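Local coordinates for ATP-dependent Clp protease proteolytic subunit (Listeria monocytogenes, PDB 4JCQ), which probably cleaves peptide bonds in misfolded and other proteins as the serine-protease component of an ATP-dependent Clp complex, at residues H[92-97]-H[111-116]; H[23-28]-H[54-59]; H[48-53]-H[77-82]; H[117-122]-H[134-139]. All coordinates share one frame; numbering follows the deposited sequence.

Contact 1 of 4, residues H[92-97]-H[111-116]; sequences AGITIY and TRYMIH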
loop_
_atom_site.group_PDB
_atom_site.type_symbol
_atom_site.label_atom_id
_atom_site.label_comp_id
_atom_site.label_asym_id
_atom_site.label_seq_id
_atom_site.Cartn_x
_atom_site.Cartn_y
_atom_site.Cartn_z
ATOM N N ALA H 92 22.983 0.770 20.069
ATOM C CA ALA H 92 23.168 -0.199 18.979
ATOM C C ALA H 92 23.734 0.467 17.723
ATOM O O ALA H 92 24.431 -0.172 16.934
ATOM C CB ALA H 92 21.864 -0.919 18.665
ATOM N N GLY H 93 23.429 1.754 17.548
ATOM C CA GLY H 93 24.001 2.554 16.465
ATOM C C GLY H 93 25.507 2.728 16.594
ATOM O O GLY H 93 26.223 2.757 15.590
ATOM N N ILE H 94 25.983 2.854 17.834
ATOM C CA ILE H 94 27.420 2.927 18.131
ATOM C C ILE H 94 28.128 1.616 17.783
ATOM O O ILE H 94 29.231 1.621 17.223
ATOM C CB ILE H 94 27.668 3.321 19.612
ATOM C CG1 ILE H 94 27.594 4.845 19.783
ATOM C CG2 ILE H 94 28.997 2.781 20.136
ATOM C CD1 ILE H 94 28.807 5.611 19.287
ATOM N N THR H 95 27.480 0.499 18.104
ATOM C CA THR H 95 28.009 -0.830 17.802
ATOM C C THR H 95 28.219 -0.994 16.293
ATOM O O THR H 95 29.262 -1.486 15.854
ATOM C CB THR H 95 27.083 -1.929 18.362
ATOM O OG1 THR H 95 26.918 -1.728 19.771
ATOM C CG2 THR H 95 27.668 -3.322 18.124
ATOM N N ILE H 96 27.232 -0.559 15.512
ATOM C CA ILE H 96 27.318 -0.572 14.050
ATOM C C ILE H 96 28.440 0.345 13.557
ATOM O O ILE H 96 29.268 -0.063 12.743
ATOM C CB ILE H 96 25.974 -0.162 13.405
ATOM C CG1 ILE H 96 24.923 -1.251 13.641
ATOM C CG2 ILE H 96 26.143 0.109 11.913
ATOM C CD1 ILE H 96 23.495 -0.788 13.445
ATOM N N TYR H 97 28.458 1.576 14.064
ATOM C CA TYR H 97 29.470 2.570 13.705
ATOM C C TYR H 97 30.890 2.036 13.899
ATOM O O TYR H 97 31.762 2.232 13.046
ATOM C CB TYR H 97 29.254 3.854 14.522
ATOM C CG TYR H 97 30.184 4.990 14.163
ATOM C CD1 TYR H 97 29.850 5.903 13.162
ATOM C CD2 TYR H 97 31.398 5.158 14.832
ATOM C CE1 TYR H 97 30.703 6.947 12.831
ATOM C CE2 TYR H 97 32.257 6.197 14.509
ATOM C CZ TYR H 97 31.908 7.086 13.509
ATOM O OH TYR H 97 32.766 8.113 13.194
ATOM N N THR H 111 26.807 16.327 15.171
ATOM C CA THR H 111 26.529 14.960 15.584
ATOM C C THR H 111 26.927 14.788 17.044
ATOM O O THR H 111 27.959 15.306 17.478
ATOM C CB THR H 111 27.318 13.942 14.727
ATOM O OG1 THR H 111 27.198 14.282 13.342
ATOM C CG2 THR H 111 26.807 12.515 14.943
ATOM N N ARG H 112 26.100 14.071 17.798
ATOM C CA ARG H 112 26.453 13.664 19.156
ATOM C C ARG H 112 26.459 12.139 19.282
ATOM O O ARG H 112 25.763 11.441 18.538
ATOM C CB ARG H 112 25.540 14.317 20.204
ATOM C CG ARG H 112 24.056 14.303 19.878
ATOM C CD ARG H 112 23.246 14.870 21.034
ATOM N NE ARG H 112 21.810 14.826 20.775
ATOM C CZ ARG H 112 20.872 14.844 21.720
ATOM N NH1 ARG H 112 19.589 14.802 21.385
ATOM N NH2 ARG H 112 21.214 14.896 23.000
ATOM N N TYR H 113 27.261 11.641 20.220
ATOM C CA TYR H 113 27.518 10.209 20.378
ATOM C C TYR H 113 27.258 9.763 21.812
ATOM O O TYR H 113 27.584 10.484 22.758
ATOM C CB TYR H 113 28.968 9.886 19.990
ATOM C CG TYR H 113 29.264 10.078 18.516
ATOM C CD1 TYR H 113 29.310 8.989 17.649
ATOM C CD2 TYR H 113 29.478 11.352 17.986
ATOM C CE1 TYR H 113 29.568 9.159 16.297
ATOM C CE2 TYR H 113 29.735 11.533 16.636
ATOM C CZ TYR H 113 29.775 10.432 15.798
ATOM O OH TYR H 113 30.023 10.605 14.459
ATOM N N MET H 114 26.673 8.577 21.971
ATOM C CA MET H 114 26.453 7.994 23.298
ATOM C C MET H 114 26.648 6.484 23.261
ATOM O O MET H 114 25.979 5.792 22.498
ATOM C CB MET H 114 25.057 8.342 23.826
ATOM C CG MET H 114 24.786 7.823 25.236
ATOM S SD MET H 114 23.205 8.353 25.911
ATOM C CE MET H 114 22.053 7.399 24.923
ATOM N N ILE H 115 27.557 5.971 24.087
ATOM C CA ILE H 115 27.845 4.533 24.068
ATOM C C ILE H 115 26.996 3.707 25.040
ATOM O O ILE H 115 27.138 2.484 25.094
ATOM C CB ILE H 115 29.351 4.209 24.242
ATOM C CG1 ILE H 115 29.823 4.470 25.677
ATOM C CG2 ILE H 115 30.192 4.957 23.212
ATOM C CD1 ILE H 115 31.091 3.722 26.028
ATOM N N HIS H 116 26.114 4.371 25.787
ATOM C CA HIS H 116 25.161 3.685 26.666
ATOM C C HIS H 116 24.512 2.529 25.967
ATOM O O HIS H 116 24.053 2.665 24.833
ATOM C CB HIS H 116 24.075 4.641 27.144
ATOM C CG HIS H 116 22.976 3.965 27.936
ATOM N ND1 HIS H 116 21.786 3.642 27.395
ATOM C CD2 HIS H 116 22.933 3.542 29.263
ATOM C CE1 HIS H 116 21.015 3.050 28.328
ATOM N NE2 HIS H 116 21.718 2.992 29.472
#
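Ile94 and Tyr97, on the helix 92-97 that follows the predicted nucleophile Ser91, pack on Tyr113, Met114 and Ile115, on the strand and turn that lead to the predicted active-site residue His116. Ile94 reaches them with three of its carbons. Ile94 CG1 lies 3.3 Å from Met114 O, a close approach of a methylene to a backbone carbonyl. Ile94 CD1 comes in the plane of the Tyr113 ring, at its edge, 3.8 Å from Tyr113 CD1. Ile94 CG2, anti to the backbone N, meets Ile115 CG2 at 4.0 Å.

In this ClpP fold the helix begins directly after the nucleophile and runs nearly crosswise to strand 111-114, at 101° between their short axes. Ser91 OG is hydrogen-bonded to the backbone O of His116, which is consistent with the inactive catalytic triad reported for this protein. The segments share no direct hydrogen bond.

One turn after Ile94, Tyr97 forms an edge-to-face pair with Tyr113. Tyr113 presents the edge: its CE1 stands 4.1 Å above the Tyr97 ring plane, over the centre. The planes are 68° apart. Tyr97 CG is anti to the backbone N (chi1 -176°), and the Tyr97 side chain crosses that of Tyr113 at about a right angle. Tyr97 OH and Tyr113 OH are 3.9 Å apart, and each is anchored elsewhere. The first is bonded to Phe106 O and the second to Ser107 OG. Val89 of strand 88-90 touches Ile94 and both tyrosines.

Contact 2 of 4, residues H[23-28]-H[54-59]; sequences TVLIYG and TIFINS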
loop_
_atom_site.group_PDB
_atom_site.type_symbol
_atom_site.label_atom_id
_atom_site.label_comp_id
_atom_site.label_asym_id
_atom_site.label_seq_id
_atom_site.Cartn_x
_atom_site.Cartn_y
_atom_site.Cartn_z
ATOM N N THR H 23 26.542 3.892 -1.582
ATOM C CA THR H 23 26.196 4.537 -0.322
ATOM C C THR H 23 25.001 3.838 0.322
ATOM O O THR H 23 24.027 3.498 -0.353
ATOM C CB THR H 23 25.889 6.039 -0.527
ATOM O OG1 THR H 23 27.026 6.681 -1.117
ATOM C CG2 THR H 23 25.576 6.722 0.791
ATOM N N VAL H 24 25.094 3.614 1.629
ATOM C CA VAL H 24 24.015 3.011 2.404
ATOM C C VAL H 24 23.633 3.967 3.531
ATOM O O VAL H 24 24.502 4.495 4.230
ATOM C CB VAL H 24 24.427 1.632 2.980
ATOM C CG1 VAL H 24 23.329 1.049 3.862
ATOM C CG2 VAL H 24 24.769 0.662 1.856
ATOM N N LEU H 25 22.335 4.201 3.692
ATOM C CA LEU H 25 21.849 5.049 4.773
ATOM C C LEU H 25 21.229 4.201 5.873
ATOM O O LEU H 25 20.345 3.381 5.616
ATOM C CB LEU H 25 20.835 6.080 4.258
ATOM C CG LEU H 25 21.226 7.008 3.100
ATOM C CD1 LEU H 25 20.112 8.012 2.849
ATOM C CD2 LEU H 25 22.541 7.733 3.353
ATOM N N ILE H 26 21.719 4.392 7.093
ATOM C CA ILE H 26 21.152 3.743 8.273
ATOM C C ILE H 26 20.578 4.835 9.173
ATOM O O ILE H 26 21.272 5.382 10.035
ATOM C CB ILE H 26 22.195 2.865 9.012
ATOM C CG1 ILE H 26 22.733 1.772 8.077
ATOM C CG2 ILE H 26 21.593 2.237 10.263
ATOM C CD1 ILE H 26 23.819 0.899 8.678
ATOM N N TYR H 27 19.311 5.169 8.929
ATOM C CA TYR H 27 18.618 6.234 9.641
ATOM C C TYR H 27 17.459 5.642 10.437
ATOM O O TYR H 27 16.660 4.870 9.899
ATOM C CB TYR H 27 18.063 7.280 8.659
ATOM C CG TYR H 27 19.067 8.197 7.967
ATOM C CD1 TYR H 27 18.657 9.428 7.453
ATOM C CD2 TYR H 27 20.411 7.841 7.813
ATOM C CE1 TYR H 27 19.546 10.273 6.806
ATOM C CE2 TYR H 27 21.311 8.683 7.169
ATOM C CZ TYR H 27 20.872 9.898 6.667
ATOM O OH TYR H 27 21.754 10.740 6.022
ATOM N N GLY H 28 17.370 5.999 11.716
ATOM C CA GLY H 28 16.251 5.576 12.559
ATOM C C GLY H 28 16.545 4.356 13.411
ATOM O O GLY H 28 17.704 3.994 13.613
ATOM N N THR H 54 30.312 3.545 1.481
ATOM C CA THR H 54 30.126 4.575 2.503
ATOM C C THR H 54 28.765 4.415 3.177
ATOM O O THR H 54 27.739 4.319 2.500
ATOM C CB THR H 54 30.257 5.994 1.907
ATOM O OG1 THR H 54 31.487 6.095 1.181
ATOM C CG2 THR H 54 30.236 7.060 3.007
ATOM N N ILE H 55 28.765 4.376 4.506
ATOM C CA ILE H 55 27.528 4.285 5.275
ATOM C C ILE H 55 27.336 5.545 6.117
ATOM O O ILE H 55 28.194 5.889 6.928
ATOM C CB ILE H 55 27.495 3.034 6.188
ATOM C CG1 ILE H 55 27.683 1.750 5.367
ATOM C CG2 ILE H 55 26.193 2.983 6.975
ATOM C CD1 ILE H 55 27.683 0.474 6.188
ATOM N N PHE H 56 26.216 6.233 5.903
ATOM C CA PHE H 56 25.810 7.354 6.752
ATOM C C PHE H 56 24.873 6.839 7.839
ATOM O O PHE H 56 23.849 6.219 7.539
ATOM C CB PHE H 56 25.118 8.451 5.930
ATOM C CG PHE H 56 26.037 9.181 4.985
ATOM C CD1 PHE H 56 26.269 8.695 3.704
ATOM C CD2 PHE H 56 26.658 10.364 5.372
ATOM C CE1 PHE H 56 27.113 9.368 2.829
ATOM C CE2 PHE H 56 27.506 11.041 4.504
ATOM C CZ PHE H 56 27.732 10.542 3.229
ATOM N N ILE H 57 25.231 7.090 9.098
ATOM C CA ILE H 57 24.471 6.575 10.238
ATOM C C ILE H 57 23.885 7.707 11.081
ATOM O O ILE H 57 24.618 8.549 11.611
ATOM C CB ILE H 57 25.321 5.652 11.149
ATOM C CG1 ILE H 57 25.951 4.516 10.339
ATOM C CG2 ILE H 57 24.469 5.085 12.283
ATOM C CD1 ILE H 57 27.121 3.834 11.019
ATOM N N ASN H 58 22.558 7.712 11.180
ATOM C CA ASN H 58 21.818 8.579 12.089
ATOM C C ASN H 58 20.853 7.694 12.865
ATOM O O ASN H 58 19.759 7.398 12.388
ATOM C CB ASN H 58 21.057 9.665 11.306
ATOM C CG ASN H 58 20.288 10.628 12.207
ATOM O OD1 ASN H 58 19.851 10.271 13.299
ATOM N ND2 ASN H 58 20.104 11.854 11.735
ATOM N N SER H 59 21.265 7.252 14.052
ATOM C CA SER H 59 20.464 6.296 14.812
ATOM C C SER H 59 20.621 6.405 16.320
ATOM O O SER H 59 21.733 6.495 16.839
ATOM C CB SER H 59 20.772 4.860 14.376
ATOM O OG SER H 59 19.940 3.948 15.073
#
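Ser59 OG has two hydrogen-bond partners: it donates to Gly28 O at 2.7 Å and also bonds Gly61 N, just past the strand. Its OG is anti to the backbone N (chi1 -177°), which puts it beside the end of segment 23-28. The hydroxyl sits 28° out of the Gly28 carbonyl plane.

Behind this bond the two strands run parallel, with five backbone hydrogen bonds. Val24 and Ile26 both donate and accept, and Gly28 N donates to Asn58 O. Of the five, Ile26 N to Phe56 O is the straightest, at 174°. The strands are the two ends of a beta-alpha-beta crossover through helix 32-48. Strand 23-27 is an outer strand of the parallel sheet within the chain.

One face carries Thr23, Leu25, Tyr27, Phe56 and Asn58. Asn58 CB lies over the Tyr27 ring, 4.2 Å from its centroid and offset toward the rim, a CH-pi contact. Phe56 O lies at the edge of the same ring, in plane, 3.6 Å from Tyr27 CE2. Thr23 CG2 approaches the edge of the Phe56 ring, 3.6 Å from Phe56 CD1. Leu25 CD2 packs alongside, 3.7 Å from Phe56 CB. A neighbouring subunit covers this face: its Thr69, Glu65 and Gln32 bond the Asn58 amide, and its Ser39 bonds Tyr27 OH.

On the other face Ile26 CD1 meets Ile55 CG2 at 3.6 Å. There Val24 and Ile26 rest on helix 32-48, while Ile26 and Ile57 touch Ile96.

Contact 3 of 4, residues H[48-53]-H[77-82]; sequences ISNDPI and IKPTVK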
loop_
_atom_site.group_PDB
_atom_site.type_symbol
_atom_site.label_atom_id
_atom_site.label_comp_id
_atom_site.label_asym_id
_atom_site.label_seq_id
_atom_site.Cartn_x
_atom_site.Cartn_y
_atom_site.Cartn_z
ATOM N N ILE H 48 28.621 -6.515 -6.928
ATOM C CA ILE H 48 28.925 -5.637 -8.058
ATOM C C ILE H 48 30.435 -5.405 -8.199
ATOM O O ILE H 48 30.997 -5.620 -9.276
ATOM C CB ILE H 48 28.145 -4.304 -7.974
ATOM C CG1 ILE H 48 26.646 -4.564 -8.155
ATOM C CG2 ILE H 48 28.634 -3.316 -9.028
ATOM C CD1 ILE H 48 25.755 -3.423 -7.717
ATOM N N SER H 49 31.081 -4.976 -7.115
ATOM C CA SER H 49 32.531 -4.746 -7.112
ATOM C C SER H 49 33.133 -4.787 -5.707
ATOM O O SER H 49 32.410 -4.854 -4.709
ATOM C CB SER H 49 32.874 -3.412 -7.789
ATOM O OG SER H 49 32.487 -2.312 -6.986
ATOM N N ASN H 50 34.463 -4.748 -5.648
ATOM C CA ASN H 50 35.198 -4.677 -4.388
ATOM C C ASN H 50 35.498 -3.241 -3.952
ATOM O O ASN H 50 36.214 -3.022 -2.974
ATOM C CB ASN H 50 36.501 -5.480 -4.480
ATOM C CG ASN H 50 36.269 -6.980 -4.462
ATOM O OD1 ASN H 50 36.790 -7.706 -5.308
ATOM N ND2 ASN H 50 35.490 -7.454 -3.494
ATOM N N ASP H 51 34.945 -2.272 -4.684
ATOM C CA ASP H 51 35.101 -0.851 -4.365
ATOM C C ASP H 51 34.520 -0.511 -2.988
ATOM O O ASP H 51 33.570 -1.156 -2.544
ATOM C CB ASP H 51 34.440 0.013 -5.445
ATOM C CG ASP H 51 35.229 0.041 -6.747
ATOM O OD1 ASP H 51 34.695 0.567 -7.745
ATOM O OD2 ASP H 51 36.378 -0.455 -6.780
ATOM N N PRO H 52 35.098 0.498 -2.304
ATOM C CA PRO H 52 34.642 0.889 -0.964
ATOM C C PRO H 52 33.165 1.286 -0.895
ATOM O O PRO H 52 32.588 1.731 -1.891
ATOM C CB PRO H 52 35.525 2.095 -0.631
ATOM C CG PRO H 52 36.763 1.879 -1.432
ATOM C CD PRO H 52 36.289 1.266 -2.716
ATOM N N ILE H 53 32.571 1.108 0.282
ATOM C CA ILE H 53 31.179 1.477 0.538
ATOM C C ILE H 53 31.141 2.519 1.655
ATOM O O ILE H 53 31.864 2.400 2.646
ATOM C CB ILE H 53 30.328 0.242 0.923
ATOM C CG1 ILE H 53 30.303 -0.773 -0.226
ATOM C CG2 ILE H 53 28.907 0.645 1.309
ATOM C CD1 ILE H 53 29.814 -2.152 0.170
ATOM N N ILE H 77 31.618 -8.662 4.594
ATOM C CA ILE H 77 31.758 -8.377 3.162
ATOM C C ILE H 77 33.184 -7.957 2.797
ATOM O O ILE H 77 33.914 -7.418 3.631
ATOM C CB ILE H 77 30.729 -7.329 2.666
ATOM C CG1 ILE H 77 30.886 -5.999 3.419
ATOM C CG2 ILE H 77 29.312 -7.881 2.788
ATOM C CD1 ILE H 77 30.123 -4.841 2.810
ATOM N N LYS H 78 33.574 -8.224 1.551
ATOM C CA LYS H 78 34.926 -7.916 1.078
ATOM C C LYS H 78 35.251 -6.421 0.951
ATOM O O LYS H 78 36.338 -6.007 1.352
ATOM C CB LYS H 78 35.245 -8.665 -0.224
ATOM C CG LYS H 78 35.871 -10.035 -0.000
ATOM C CD LYS H 78 36.187 -10.751 -1.307
ATOM C CE LYS H 78 35.005 -11.572 -1.797
ATOM N NZ LYS H 78 35.348 -12.399 -2.986
ATOM N N PRO H 79 34.318 -5.606 0.405
ATOM C CA PRO H 79 34.614 -4.173 0.282
ATOM C C PRO H 79 34.914 -3.489 1.619
ATOM O O PRO H 79 34.333 -3.847 2.647
ATOM C CB PRO H 79 33.325 -3.599 -0.313
ATOM C CG PRO H 79 32.706 -4.740 -1.040
ATOM C CD PRO H 79 33.008 -5.936 -0.190
ATOM N N THR H 80 35.827 -2.521 1.587
ATOM C CA THR H 80 36.131 -1.691 2.748
ATOM C C THR H 80 34.957 -0.752 3.019
ATOM O O THR H 80 34.454 -0.098 2.105
ATOM C CB THR H 80 37.424 -0.877 2.532
ATOM O OG1 THR H 80 38.519 -1.774 2.320
ATOM C CG2 THR H 80 37.732 0.005 3.737
ATOM N N VAL H 81 34.525 -0.699 4.275
ATOM C CA VAL H 81 33.384 0.121 4.659
ATOM C C VAL H 81 33.831 1.366 5.421
ATOM O O VAL H 81 34.526 1.273 6.434
ATOM C CB VAL H 81 32.355 -0.685 5.485
ATOM C CG1 VAL H 81 31.262 0.224 6.033
ATOM C CG2 VAL H 81 31.744 -1.798 4.641
ATOM N N LYS H 82 33.433 2.527 4.910
ATOM C CA LYS H 82 33.624 3.795 5.605
ATOM C C LYS H 82 32.307 4.202 6.254
ATOM O O LYS H 82 31.242 4.056 5.650
ATOM C CB LYS H 82 34.076 4.886 4.632
ATOM C CG LYS H 82 35.474 4.696 4.064
ATOM C CD LYS H 82 35.791 5.777 3.042
ATOM C CE LYS H 82 37.256 5.757 2.636
ATOM N NZ LYS H 82 37.629 4.528 1.879
HETATM O O HOH W 1 37.234 -1.691 -0.676
#
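Ile53 supplies both direct hydrogen bonds across this contact. Ile53 N donates to Thr80 O at 2.9 Å, and Ile53 O accepts from Lys82 N at 2.8 Å. Both bonds are nearly straight. They grip Ile53 on either side of its CA and pair it with Val81 in a parallel bridge. Pro52 has no N-H to offer, but its CA lies 3.2 Å from the same Thr80 O, a CA-H...O contact.

Farther out the bonding goes through water. One molecule donates to Asn50 O at 2.8 Å and accepts from Thr80 N, so it joins the two segments just before they pair directly.

The apolar contacts collect round the tip of Ile53. Ile53 CD1 touches Ile77 CD1 at 3.8 Å, the two side chains crossing at about a right angle. The same CD1 meets Pro79 CB, here with the side chains side by side. Pro79 CB also presses close to Asp51 O, at 3.3 Å.

Asn50 and Lys78, both exposed, cross obliquely, with Asn50 ND2 3.5 Å from Lys78 CB; this is van der Waals packing.

The contact marks where strands 53-59 and 81-86 begin to pair, each just after a helix. Helix 32-48 covers the buried side: Leu45 touches Ile53, Leu42 touches Ile77, and Glu46 touches Pro79 and bonds Lys78 N. Arg22 bonds Asp51 O from the loop before strand 23-27.

Contact 4 of 4, residues H[117-122]-H[134-139]; sequences QPAGGV and KEIIRM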
loop_
_atom_site.group_PDB
_atom_site.type_symbol
_atom_site.label_atom_id
_atom_site.label_comp_id
_atom_site.label_asym_id
_atom_site.label_seq_id
_atom_site.Cartn_x
_atom_site.Cartn_y
_atom_site.Cartn_z
ATOM N N GLN H 117 24.473 1.382 26.635
ATOM C CA GLN H 117 23.803 0.206 26.097
ATOM C C GLN H 117 22.667 -0.200 27.028
ATOM O O GLN H 117 22.861 -0.268 28.241
ATOM C CB GLN H 117 24.788 -0.956 25.907
ATOM C CG GLN H 117 26.008 -0.642 25.043
ATOM C CD GLN H 117 25.671 -0.321 23.593
ATOM O OE1 GLN H 117 24.740 -0.878 23.018
ATOM N NE2 GLN H 117 26.443 0.579 22.991
ATOM N N PRO H 118 21.468 -0.454 26.466
ATOM C CA PRO H 118 20.333 -0.903 27.276
ATOM C C PRO H 118 20.616 -2.267 27.900
ATOM O O PRO H 118 21.136 -3.157 27.225
ATOM C CB PRO H 118 19.188 -1.000 26.261
ATOM C CG PRO H 118 19.858 -1.134 24.934
ATOM C CD PRO H 118 21.114 -0.325 25.042
ATOM N N ALA H 119 20.289 -2.415 29.182
ATOM C CA ALA H 119 20.579 -3.645 29.919
ATOM C C ALA H 119 19.875 -4.863 29.315
ATOM O O ALA H 119 20.492 -5.914 29.123
ATOM C CB ALA H 119 20.212 -3.481 31.386
ATOM N N GLY H 120 18.590 -4.711 29.005
ATOM C CA GLY H 120 17.816 -5.780 28.376
ATOM C C GLY H 120 18.108 -5.925 26.891
ATOM O O GLY H 120 17.743 -6.929 26.276
ATOM N N GLY H 121 18.769 -4.917 26.321
ATOM C CA GLY H 121 19.079 -4.883 24.892
ATOM C C GLY H 121 17.941 -4.334 24.050
ATOM O O GLY H 121 17.986 -4.412 22.819
ATOM N N VAL H 122 16.939 -3.765 24.728
ATOM C CA VAL H 122 15.672 -3.279 24.137
ATOM C C VAL H 122 15.458 -3.617 22.659
ATOM O O VAL H 122 14.326 -3.604 22.168
ATOM C CB VAL H 122 15.444 -1.759 24.373
ATOM C CG1 VAL H 122 15.461 -1.430 25.860
ATOM C CG2 VAL H 122 16.460 -0.915 23.614
ATOM N N LYS H 134 21.988 -13.430 34.269
ATOM C CA LYS H 134 23.240 -14.022 33.784
ATOM C C LYS H 134 23.504 -13.670 32.316
ATOM O O LYS H 134 24.651 -13.479 31.911
ATOM C CB LYS H 134 23.252 -15.545 33.996
ATOM C CG LYS H 134 22.379 -16.347 33.039
ATOM C CD LYS H 134 22.552 -17.849 33.228
ATOM C CE LYS H 134 21.381 -18.476 33.974
ATOM N NZ LYS H 134 21.290 -18.065 35.401
ATOM N N GLU H 135 22.430 -13.573 31.536
ATOM C CA GLU H 135 22.527 -13.255 30.117
ATOM C C GLU H 135 22.709 -11.755 29.877
ATOM O O GLU H 135 23.388 -11.355 28.929
ATOM C CB GLU H 135 21.308 -13.802 29.365
ATOM C CG GLU H 135 21.412 -13.760 27.846
ATOM C CD GLU H 135 22.629 -14.484 27.282
ATOM O OE1 GLU H 135 23.162 -15.411 27.933
ATOM O OE2 GLU H 135 23.050 -14.128 26.164
ATOM N N ILE H 136 22.106 -10.935 30.739
ATOM C CA ILE H 136 22.326 -9.487 30.725
ATOM C C ILE H 136 23.811 -9.178 30.932
ATOM O O ILE H 136 24.383 -8.349 30.222
ATOM C CB ILE H 136 21.463 -8.760 31.787
ATOM C CG1 ILE H 136 19.982 -8.813 31.397
ATOM C CG2 ILE H 136 21.911 -7.311 31.964
ATOM C CD1 ILE H 136 19.027 -8.353 32.482
ATOM N N ILE H 137 24.424 -9.864 31.897
ATOM C CA ILE H 137 25.850 -9.712 32.195
ATOM C C ILE H 137 26.718 -10.143 31.010
ATOM O O ILE H 137 27.629 -9.416 30.612
ATOM C CB ILE H 137 26.248 -10.477 33.486
ATOM C CG1 ILE H 137 25.514 -9.904 34.711
ATOM C CG2 ILE H 137 27.759 -10.470 33.702
ATOM C CD1 ILE H 137 25.666 -8.407 34.908
ATOM N N ARG H 138 26.418 -11.314 30.449
ATOM C CA ARG H 138 27.140 -11.840 29.287
ATOM C C ARG H 138 27.071 -10.898 28.088
ATOM O O ARG H 138 28.087 -10.627 27.449
ATOM C CB ARG H 138 26.592 -13.212 28.891
ATOM C CG ARG H 138 27.203 -14.374 29.644
ATOM C CD ARG H 138 26.767 -15.685 29.018
ATOM N NE ARG H 138 27.688 -16.771 29.335
ATOM C CZ ARG H 138 27.636 -17.985 28.794
ATOM N NH1 ARG H 138 26.701 -18.284 27.900
ATOM N NH2 ARG H 138 28.524 -18.902 29.151
ATOM N N MET H 139 25.865 -10.412 27.795
ATOM C CA MET H 139 25.630 -9.456 26.711
ATOM C C MET H 139 26.461 -8.193 26.915
ATOM O O MET H 139 27.135 -7.735 25.991
ATOM C CB MET H 139 24.142 -9.097 26.634
ATOM C CG MET H 139 23.757 -8.177 25.485
ATOM S SD MET H 139 22.063 -7.558 25.606
ATOM C CE MET H 139 21.110 -9.047 25.313
HETATM O O HOH W 2 23.211 -6.464 28.607
#
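Ile136 and Met139, a turn apart on helix 133-151, meet the loop at Ala119, Gly120 and Gly121 in different ways. Ile136 meets the Ala119 carbonyl oxygen with its branch. Ile136 CG2, anti to the backbone N, is 3.5 Å from Ala119 O. CG1 and CB of Ile136 also border that oxygen. The two alkyl groups meet more loosely, with Ala119 CB 4.2 Å from Ile136 CG2.

The Met139 side chain sets out toward the loop. Its CG is anti to the backbone N and the chain stays extended as far as the sulphur. The last torsion then bends it (chi3 -69°), which turns the methyl aside. Met139 SD lies 4.1 Å from Gly121 CA, and Met139 CE lies 4.1 Å from Gly120 O. Gly121 has no side chain, and the sulphur packs where one would project.

No direct hydrogen bond joins the segments. A water does so instead, donating to Ala119 O at 2.8 Å and to Ile136 O at 2.7 Å. Ala119 O thus has a water for its polar need and the Ile136 branch beside it. Residues 118-121 form a type I turn, with a weak bond from Gly121 N to Pro118 O. Gly121 closes the turn with positive phi, a conformation that glycine adopts readily.

Arg138 forms a salt bridge with Glu172 of a different neighbouring subunit from the one that covers the Tyr27 and Asn58 face. Met139 packs on Arg112 of that same copy. Helix 133-151 probably corresponds to the handle helix of ClpP. The loop follows strand 111-114 and His116, and residues 123-130 between it and the helix are not modelled.

Contacts 1 and 2 are buried, whereas contacts 3 and 4 are only partly so. Contacts 2 and 3 belong to one parallel sheet and share strand 53-59: contact 3 is where it starts pairing with strand 81-86, and contact 2 is its pairing with strand 23-27. Contact 1 touches contact 2 through Ile96 and Tyr97 on Ile57, so helix 92-97 lies between the sheet and the strand that leads to the predicted active-site residue His116. Contact 4 continues the chain from contact 1 toward the periphery. Backbone bonds dominate contact 2, and rings and aliphatic groups contact 1. Water bridges appear in contacts 3 and 4, which lie about 32 Å apart between centres.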